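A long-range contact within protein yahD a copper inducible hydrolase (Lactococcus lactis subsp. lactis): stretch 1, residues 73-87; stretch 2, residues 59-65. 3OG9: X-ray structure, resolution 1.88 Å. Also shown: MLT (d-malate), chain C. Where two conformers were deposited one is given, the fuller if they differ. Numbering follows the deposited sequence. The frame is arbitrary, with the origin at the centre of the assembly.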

# COMPACT_ATOMS: atom_id res chain seq x y z
N ASN A 73 4.78 13.13 13.10
CA ASN A 73 3.53 12.60 13.64
C ASN A 73 3.37 11.08 13.54
O ASN A 73 2.40 10.54 14.06
CB ASN A 73 2.31 13.27 12.98
CG ASN A 73 1.06 13.22 13.86
OD1 ASN A 73 1.15 13.05 15.07
ND2 ASN A 73 -0.10 13.36 13.25
N PHE A 74 4.31 10.39 12.89
CA PHE A 74 4.16 8.94 12.70
C PHE A 74 4.85 8.22 13.86
O PHE A 74 6.06 8.40 14.08
CB PHE A 74 4.73 8.50 11.35
CG PHE A 74 4.17 9.26 10.16
CD1 PHE A 74 2.83 9.63 10.12
CD2 PHE A 74 4.97 9.52 9.04
CE1 PHE A 74 2.31 10.32 9.00
CE2 PHE A 74 4.46 10.21 7.92
CZ PHE A 74 3.13 10.62 7.90
N ASP A 75 4.08 7.43 14.60
CA ASP A 75 4.64 6.62 15.69
C ASP A 75 5.38 5.37 15.14
O ASP A 75 4.77 4.35 14.77
CB ASP A 75 3.55 6.28 16.70
CG ASP A 75 4.04 5.45 17.87
OD1 ASP A 75 5.15 4.88 17.78
OD2 ASP A 75 3.29 5.35 18.87
N LEU A 76 6.69 5.49 15.06
CA LEU A 76 7.51 4.46 14.43
C LEU A 76 7.56 3.16 15.22
O LEU A 76 7.69 2.09 14.61
CB LEU A 76 8.92 4.99 14.15
CG LEU A 76 8.96 6.25 13.26
CD1 LEU A 76 10.40 6.68 13.02
CD2 LEU A 76 8.19 6.09 11.94
N GLU A 77 7.42 3.22 16.54
CA GLU A 77 7.28 1.98 17.31
C GLU A 77 6.00 1.23 16.92
O GLU A 77 6.02 0.01 16.72
CB GLU A 77 7.37 2.22 18.81
CG GLU A 77 8.83 2.42 19.28
CD GLU A 77 9.00 2.45 20.81
OE1 GLU A 77 8.04 2.14 21.55
OE2 GLU A 77 10.11 2.79 21.27
N SER A 78 4.90 1.98 16.82
CA SER A 78 3.62 1.41 16.39
C SER A 78 3.75 0.89 14.98
O SER A 78 3.30 -0.22 14.71
CB SER A 78 2.49 2.43 16.47
OG SER A 78 1.26 1.91 16.00
N LEU A 79 4.34 1.68 14.09
CA LEU A 79 4.53 1.27 12.69
C LEU A 79 5.25 -0.05 12.67
O LEU A 79 4.87 -0.97 11.96
CB LEU A 79 5.29 2.34 11.87
CG LEU A 79 5.68 1.98 10.43
CD1 LEU A 79 4.44 1.73 9.58
CD2 LEU A 79 6.63 3.02 9.81
N ASP A 80 6.30 -0.17 13.47
CA ASP A 80 7.10 -1.41 13.47
C ASP A 80 6.28 -2.59 14.01
O ASP A 80 6.25 -3.66 13.39
CB ASP A 80 8.40 -1.20 14.27
CG ASP A 80 9.31 -2.43 14.23
OD1 ASP A 80 9.51 -3.02 13.13
OD2 ASP A 80 9.77 -2.82 15.33
N GLU A 81 5.55 -2.38 15.11
CA GLU A 81 4.75 -3.45 15.71
C GLU A 81 3.63 -3.92 14.76
O GLU A 81 3.40 -5.13 14.59
CB GLU A 81 4.16 -3.03 17.06
CG GLU A 81 5.23 -2.85 18.14
CD GLU A 81 4.81 -1.86 19.24
OE1 GLU A 81 3.60 -1.58 19.39
OE2 GLU A 81 5.71 -1.35 19.95
N GLU A 82 2.95 -2.97 14.13
CA GLU A 82 1.77 -3.31 13.31
C GLU A 82 2.19 -3.93 12.00
O GLU A 82 1.50 -4.81 11.47
CB GLU A 82 0.88 -2.09 13.06
CG GLU A 82 0.21 -1.56 14.33
CD GLU A 82 -0.68 -2.60 14.99
OE1 GLU A 82 -1.52 -3.25 14.32
OE2 GLU A 82 -0.52 -2.79 16.21
N THR A 83 3.34 -3.50 11.48
CA THR A 83 3.84 -4.15 10.26
C THR A 83 4.35 -5.59 10.50
O THR A 83 4.23 -6.44 9.62
CB THR A 83 4.83 -3.32 9.47
OG1 THR A 83 5.96 -2.97 10.28
CG2 THR A 83 4.14 -2.03 8.91
N ASP A 84 4.87 -5.87 11.70
CA ASP A 84 5.19 -7.27 12.08
C ASP A 84 3.91 -8.07 12.13
O ASP A 84 3.83 -9.20 11.61
CB ASP A 84 5.90 -7.35 13.42
CG ASP A 84 7.37 -6.98 13.34
OD1 ASP A 84 7.90 -6.75 12.24
OD2 ASP A 84 7.97 -6.88 14.41
N TRP A 85 2.88 -7.48 12.74
CA TRP A 85 1.59 -8.13 12.84
C TRP A 85 0.99 -8.39 11.46
O TRP A 85 0.55 -9.51 11.15
CB TRP A 85 0.60 -7.31 13.68
CG TRP A 85 -0.78 -7.94 13.56
CD1 TRP A 85 -1.23 -9.06 14.19
CD2 TRP A 85 -1.83 -7.52 12.68
NE1 TRP A 85 -2.53 -9.33 13.80
CE2 TRP A 85 -2.91 -8.40 12.86
CE3 TRP A 85 -1.97 -6.45 11.79
CZ2 TRP A 85 -4.11 -8.26 12.18
CZ3 TRP A 85 -3.16 -6.31 11.11
CH2 TRP A 85 -4.21 -7.22 11.30
N LEU A 86 1.01 -7.36 10.60
CA LEU A 86 0.40 -7.47 9.29
C LEU A 86 1.14 -8.49 8.39
O LEU A 86 0.51 -9.24 7.70
CB LEU A 86 0.31 -6.10 8.59
CG LEU A 86 -0.42 -6.02 7.24
CD1 LEU A 86 -1.82 -6.57 7.31
CD2 LEU A 86 -0.43 -4.57 6.75
N THR A 87 2.47 -8.48 8.41
CA THR A 87 3.20 -9.48 7.62
C THR A 87 2.82 -10.91 8.06
O THR A 87 2.58 -11.77 7.22
CB THR A 87 4.75 -9.22 7.58
OG1 THR A 87 5.39 -10.27 6.83
CG2 THR A 87 5.33 -9.17 8.95
C1 MLT C . -0.43 8.16 7.21
O1 MLT C . -0.77 8.13 8.43
O2 MLT C . -0.12 7.11 6.61
C2 MLT C . -0.37 9.48 6.47
O3 MLT C . -0.66 10.58 7.32
C3 MLT C . -1.29 9.48 5.25
C4 MLT C . -2.76 9.43 5.61
O4 MLT C . -3.55 10.08 4.88
O5 MLT C . -3.24 8.76 6.56
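Stretch 2 (59-65) RYFKLRG

The apolar centre is Phe61, whose CA-to-CB bond points toward stretch 1. Its broad ring offers a face to one neighbour and an edge to another. Leu79 CD1 lies over the face, 4.2 Å from the ring centroid of Phe61, a CH-pi contact in which an aliphatic methyl meets the pi cloud. The edge of Phe61 is directed at the face of Phe74 in an offset edge-to-face pair, with centroids 5.9 Å apart and planes at 86°. The CA-to-CB bond of Phe74 points away overall, though CB itself touches stretch 2, 3.8 Å from Phe61 CE1. At the edge of the Phe74 ring, Phe74 CD1 is 3.8 Å from Leu63 CD2. Farther along the helix, Leu86 CD2 rests 4.3 Å from Tyr60 CD1, so a branched aliphatic side chain again packs against an aromatic one.

Stretch 2 has no regular helix or strand. It is extended from Phe61 to Leu63, turning at Tyr60 and Arg64, and runs along the loop of stretch 1 and the helix from its start out to Leu86, in the opposite direction: Tyr60 lies beside Glu82 and Leu86, Phe61 beside Leu79, Leu63 beside Phe74, and Arg64 beside Asn73. The CA atoms of Phe61 and Leu79 are 5.2 Å apart, those of Leu63 and Phe74 4.9 Å.

Around this centre, backbone atoms of stretch 2 are bound by backbone and side-chain atoms of stretch 1. The CA-to-CB bond of Ser78 points toward stretch 2, and Ser78 OG accepts from Lys62 N at 3.0 Å; a serine hydroxyl suits the place as a short acceptor. Lys62 O in turn accepts from Asp75 N at 3.1 Å. A single beta bridge pairs Phe74 with Leu63, and beside it Arg64 N donates to Asn73 OD1 at 2.8 Å and, weakly, to Asn73 O, also at 2.8 Å. The amide side chain of Asn73 thus supplies a second acceptor beside the backbone carbonyl.

The outer edge is charged and hydrated. Asp75 is the N-cap of the helix, its OD1 accepting from Ser78 N at 3.1 Å. The same carboxylate attracts Arg64: Asp75 OD1 to Arg64 NH1 is a long salt bridge of 3.8 Å, purely electrostatic because the oxygen lies well out of the guanidinium plane. That flat group instead lays one face over the backbone, with Arg64 CZ 3.7 Å from Asp75 CA. A water receives a hydrogen bond from Arg64 NH1 and donates to Asp75 OD1; another links Asp75 OD2 with Leu63 O and, weakly, Lys62 NZ. At the Tyr60 end, a third water donates to both Tyr60 O and Glu82 OE1, joining carbonyl to carboxylate.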

# COMPACT_ATOMS: atom_id res chain seq x y z
N ARG A 59 -7.08 2.83 11.18
CA ARG A 59 -5.72 3.14 10.68
C ARG A 59 -4.82 1.92 10.86
O ARG A 59 -5.14 1.04 11.67
CB ARG A 59 -5.08 4.30 11.47
CG ARG A 59 -5.53 5.71 11.12
CD ARG A 59 -4.75 6.74 11.95
NE ARG A 59 -3.32 6.49 11.80
CZ ARG A 59 -2.57 6.96 10.80
NH1 ARG A 59 -3.09 7.77 9.89
NH2 ARG A 59 -1.29 6.63 10.72
N TYR A 60 -3.69 1.90 10.17
CA TYR A 60 -2.71 0.81 10.34
C TYR A 60 -1.69 1.01 11.44
O TYR A 60 -1.08 0.05 11.90
CB TYR A 60 -2.00 0.50 9.02
CG TYR A 60 -2.93 -0.19 8.07
CD1 TYR A 60 -3.16 -1.56 8.16
CD2 TYR A 60 -3.65 0.57 7.11
CE1 TYR A 60 -4.06 -2.18 7.30
CE2 TYR A 60 -4.54 -0.06 6.24
CZ TYR A 60 -4.73 -1.42 6.33
OH TYR A 60 -5.62 -2.03 5.47
N PHE A 61 -1.48 2.25 11.87
CA PHE A 61 -0.49 2.53 12.93
C PHE A 61 -0.81 3.88 13.55
O PHE A 61 -1.58 4.66 12.99
CB PHE A 61 0.98 2.46 12.40
CG PHE A 61 1.31 3.56 11.43
CD1 PHE A 61 1.75 4.80 11.90
CD2 PHE A 61 1.10 3.38 10.08
CE1 PHE A 61 2.01 5.85 11.02
CE2 PHE A 61 1.37 4.44 9.17
CZ PHE A 61 1.84 5.68 9.65
N LYS A 62 -0.29 4.12 14.74
CA LYS A 62 -0.68 5.30 15.53
C LYS A 62 0.01 6.57 15.05
O LYS A 62 1.12 6.52 14.50
CB LYS A 62 -0.33 5.07 16.99
CG LYS A 62 -1.23 4.06 17.67
CD LYS A 62 -0.63 3.59 19.00
CE LYS A 62 -1.13 4.42 20.17
NZ LYS A 62 -0.55 5.78 20.24
N LEU A 63 -0.65 7.71 15.28
CA LEU A 63 -0.09 9.03 15.12
C LEU A 63 0.35 9.51 16.49
O LEU A 63 0.01 8.88 17.51
CB LEU A 63 -1.14 10.01 14.57
CG LEU A 63 -1.58 9.68 13.12
CD1 LEU A 63 -2.66 10.64 12.64
CD2 LEU A 63 -0.37 9.67 12.14
N ARG A 64 1.05 10.65 16.51
CA ARG A 64 1.61 11.19 17.77
C ARG A 64 0.78 12.21 18.61
O ARG A 64 1.27 12.68 19.62
CB ARG A 64 3.11 11.58 17.60
CG ARG A 64 4.05 10.40 17.29
CD ARG A 64 5.49 10.81 17.65
NE ARG A 64 6.51 9.94 17.04
CZ ARG A 64 6.92 8.79 17.56
NH1 ARG A 64 6.39 8.34 18.70
NH2 ARG A 64 7.88 8.08 16.93
N GLY A 65 -0.45 12.61 18.28
CA GLY A 65 -0.91 13.83 17.63
C GLY A 65 -0.22 15.17 17.64
O GLY A 65 -0.47 16.11 18.47
O HOH W 1 -2.68 -2.29 12.17
O HOH W 2 1.98 7.63 19.66
O HOH W 3 6.74 5.72 19.74